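Local structure of Serine/threonine-protein kinase Tel1 (Chaetomium thermophilum, 6SKY) at the interface of chains A and B. The protein phosphorylates proteins on serine and threonine with ATP, as the ATM-family kinase of DNA damage signaling, and probably activates the checkpoint after genotoxic stress. Residues are numbered along the deposited sequence; one frame, centred on the assembly and turned at random. Chains: chain A/B, Serine/threonine-protein kinase Tel1.

Contact 1 and contact 2 are neighbouring patches of the interface between the two kinase copies. The centres of their C-alpha atoms are about 10 Å apart. On chain B they run on from one another: B:Ala1937 serves contact 1, and the next residues, B:Ser1938 and B:Leu1939, enter contact 2 at the start of helix 1939-1948. Helix 1953-1968 adds B:Phe1958 to contact 2. On chain A, contact 1 uses helix 2220-2232, and contact 2 uses helices 2178-2189 and 2203-2217. One stretch of chain B thus touches three helices of its partner within the FAT region. The two-fold repeats both patches, which probably help hold the dimer together.

Contact 1: the interface of chains A and B. Residues chain A 2222, 2225-2226; chain B 1937.
B:Ala1937 sets its methyl group against the flank of helix 2220-2232 of chain A. This is a small patch of the dimer interface in the FAT region, with 86 Å² of protein surface hidden in all. B:Ala1937 supplies 56 Å² of that, as the residue pressed into the partner. It lies in an extended loop segment, just ahead of helix 1939-1948.

The methyl comes in across one turn of the helix. B:Ala1937 CB is 3.5 Å from the backbone carbonyl O of A:Ser2222. One turn further along the helix, B:Ala1937 CB meets A:Arg2225 CB, the root of that side chain, at 3.8 Å. The backbone N of A:Met2226 is 4.0 Å from the same B:Ala1937 CB. The methyl is therefore received largely by backbone and CB atoms, and the longer side chains run past it.

A:Arg2225 touches with its first carbon and not with its charged end. Its CG stands anti to the carbonyl carbon, beside the backbone N (chi1 -61°), and the chain bends at chi2 (-49°). The guanidinium group is carried away from the alanine. A:Met2226 runs to the other side. Its CG is roughly anti to the backbone N (chi1 -151°), and the chain is extended from there to the methyl end. This lays the thioether alongside the carbonyl of B:Ala1937, at loose contact distance. A:Met2226 CG lies 4.1 Å from B:Ala1937 O. The sulfur, A:Met2226 SD, lies 4.2 Å from B:Ala1937 O.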
# COMPACT_ATOMS: atom_id res chain seq x y z
N SER A 2222 -15.72 -9.67 -2.05
CA SER A 2222 -16.48 -10.10 -0.88
C SER A 2222 -17.56 -9.09 -0.53
O SER A 2222 -18.69 -9.47 -0.21
CB SER A 2222 -15.54 -10.31 0.29
OG SER A 2222 -14.36 -10.98 -0.12
N ARG A 2225 -20.39 -9.36 -3.13
CA ARG A 2225 -21.21 -10.55 -2.92
C ARG A 2225 -22.10 -10.39 -1.70
O ARG A 2225 -23.26 -10.83 -1.70
CB ARG A 2225 -20.33 -11.78 -2.77
CG ARG A 2225 -19.47 -12.10 -3.96
CD ARG A 2225 -20.26 -12.09 -5.24
NE ARG A 2225 -19.39 -12.37 -6.37
CZ ARG A 2225 -19.70 -12.11 -7.64
NH1 ARG A 2225 -18.86 -12.41 -8.60
NH2 ARG A 2225 -20.86 -11.54 -7.93
N MET A 2226 -21.59 -9.75 -0.65
CA MET A 2226 -22.37 -9.52 0.55
C MET A 2226 -23.54 -8.58 0.28
O MET A 2226 -24.66 -8.82 0.75
CB MET A 2226 -21.46 -8.96 1.63
CG MET A 2226 -21.87 -9.27 3.01
SD MET A 2226 -20.52 -9.14 4.15
CE MET A 2226 -21.39 -9.58 5.64
N ALA B 1937 -20.40 -14.86 1.27
CA ALA B 1937 -19.43 -13.90 1.77
C ALA B 1937 -19.83 -13.38 3.14
O ALA B 1937 -21.01 -13.23 3.46
CB ALA B 1937 -19.28 -12.74 0.80

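Contact 2: the interface of chains A and B. Residues chain A 2182, 2185, 2210, 2214; chain B 1938-1939, 1942, 1958.
B:Leu1939 reaches between two helices of chain A and meets A:Leu2214 on one and A:Leu2182 on the other. The patch is a mainly apolar part of the dimer interface and hides 165 Å² of protein surface. A:Leu2214 gives 51 Å² and B:Leu1939 gives 37 Å².

The two methyls of B:Leu1939 have different partners. B:Leu1939 CD2 packs on A:Leu2214 CD2 at 3.6 Å, with the two side chains meeting at a slant. B:Leu1939 CD2 also lies 4.0 Å from A:Leu2182 CD1, where the leucines slide past each other in opposite directions. B:Leu1939 CD1 points to the hydroxyl of A:Ser2185 and is 3.4 Å from A:Ser2185 OG. The methyl of A:Ala2210 borders the same branch more loosely.

A:Leu2214 also meets the next turn of helix 1939-1948. A:Leu2214 CD2 is 3.7 Å from B:Val1942 CG2, and these side chains run antiparallel. A:Leu2182 also packs on B:Phe1958, which it crosses at about a right angle. A:Leu2182 CD1 is 3.9 Å from the ring atom B:Phe1958 CE2.

Behind these contacts are the helices that present them. Helix 2203-2217 presents A:Ala2210 and A:Leu2214, one turn apart. A:Leu2182 extends from helix 2178-2189 with CG roughly anti to its N (chi1 -151°), which brings both methyls to the phenyl ring. A:Ser2185, one turn on, has OG between its backbone N and carbonyl carbon (chi1 84°). From there A:Ser2185 OG makes a weak hydrogen bond of 3.4 Å back to the carbonyl O of A:Leu2182. B:Phe1958 comes from helix 1953-1968 and offers one ring face, with A:Leu2182 CD2 standing over the centre of the B:Phe1958 ring, 4.1 Å above its plane.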
# COMPACT_ATOMS: atom_id res chain seq x y z
N LEU A 2182 -13.66 -2.21 11.90
CA LEU A 2182 -13.68 -3.66 12.01
C LEU A 2182 -14.25 -4.10 13.36
O LEU A 2182 -15.12 -4.97 13.42
CB LEU A 2182 -12.27 -4.20 11.82
CG LEU A 2182 -12.06 -5.58 11.24
CD1 LEU A 2182 -13.00 -5.78 10.09
CD2 LEU A 2182 -10.65 -5.66 10.78
N SER A 2185 -18.08 -3.32 13.43
CA SER A 2185 -18.94 -4.18 12.63
C SER A 2185 -18.97 -5.60 13.18
O SER A 2185 -20.01 -6.25 13.11
CB SER A 2185 -18.49 -4.18 11.18
OG SER A 2185 -17.45 -5.09 10.96
N ALA A 2210 -21.13 -4.46 7.65
CA ALA A 2210 -20.08 -5.44 7.44
C ALA A 2210 -19.50 -5.34 6.04
O ALA A 2210 -18.28 -5.44 5.85
CB ALA A 2210 -20.61 -6.84 7.71
N LEU A 2214 -15.57 -4.56 4.88
CA LEU A 2214 -14.85 -5.33 3.88
C LEU A 2214 -14.33 -4.45 2.76
O LEU A 2214 -13.16 -4.52 2.39
CB LEU A 2214 -15.73 -6.43 3.31
CG LEU A 2214 -15.93 -7.65 4.20
CD1 LEU A 2214 -16.82 -8.65 3.52
CD2 LEU A 2214 -14.60 -8.26 4.52
N SER B 1938 -18.82 -13.10 3.96
CA SER B 1938 -18.96 -12.52 5.28
C SER B 1938 -17.55 -12.22 5.79
O SER B 1938 -16.56 -12.56 5.13
CB SER B 1938 -19.70 -13.45 6.24
OG SER B 1938 -19.16 -14.75 6.23
N LEU B 1939 -17.48 -11.57 6.95
CA LEU B 1939 -16.17 -11.34 7.56
C LEU B 1939 -15.52 -12.65 7.98
O LEU B 1939 -14.29 -12.77 7.94
CB LEU B 1939 -16.32 -10.41 8.77
CG LEU B 1939 -16.65 -8.94 8.53
CD1 LEU B 1939 -17.16 -8.30 9.81
CD2 LEU B 1939 -15.44 -8.19 8.05
N VAL B 1942 -13.91 -14.31 4.84
CA VAL B 1942 -12.68 -13.61 4.51
C VAL B 1942 -11.58 -13.98 5.49
O VAL B 1942 -10.41 -14.12 5.12
CB VAL B 1942 -12.93 -12.10 4.47
CG1 VAL B 1942 -11.64 -11.36 4.19
CG2 VAL B 1942 -13.95 -11.77 3.43
N PHE B 1958 -8.59 -9.17 11.77
CA PHE B 1958 -9.89 -9.81 11.84
C PHE B 1958 -10.00 -10.75 13.03
O PHE B 1958 -11.05 -10.83 13.67
CB PHE B 1958 -10.16 -10.56 10.54
CG PHE B 1958 -10.40 -9.68 9.36
CD1 PHE B 1958 -9.35 -9.05 8.73
CD2 PHE B 1958 -11.67 -9.48 8.87
CE1 PHE B 1958 -9.57 -8.24 7.65
CE2 PHE B 1958 -11.88 -8.68 7.79
CZ PHE B 1958 -10.83 -8.06 7.18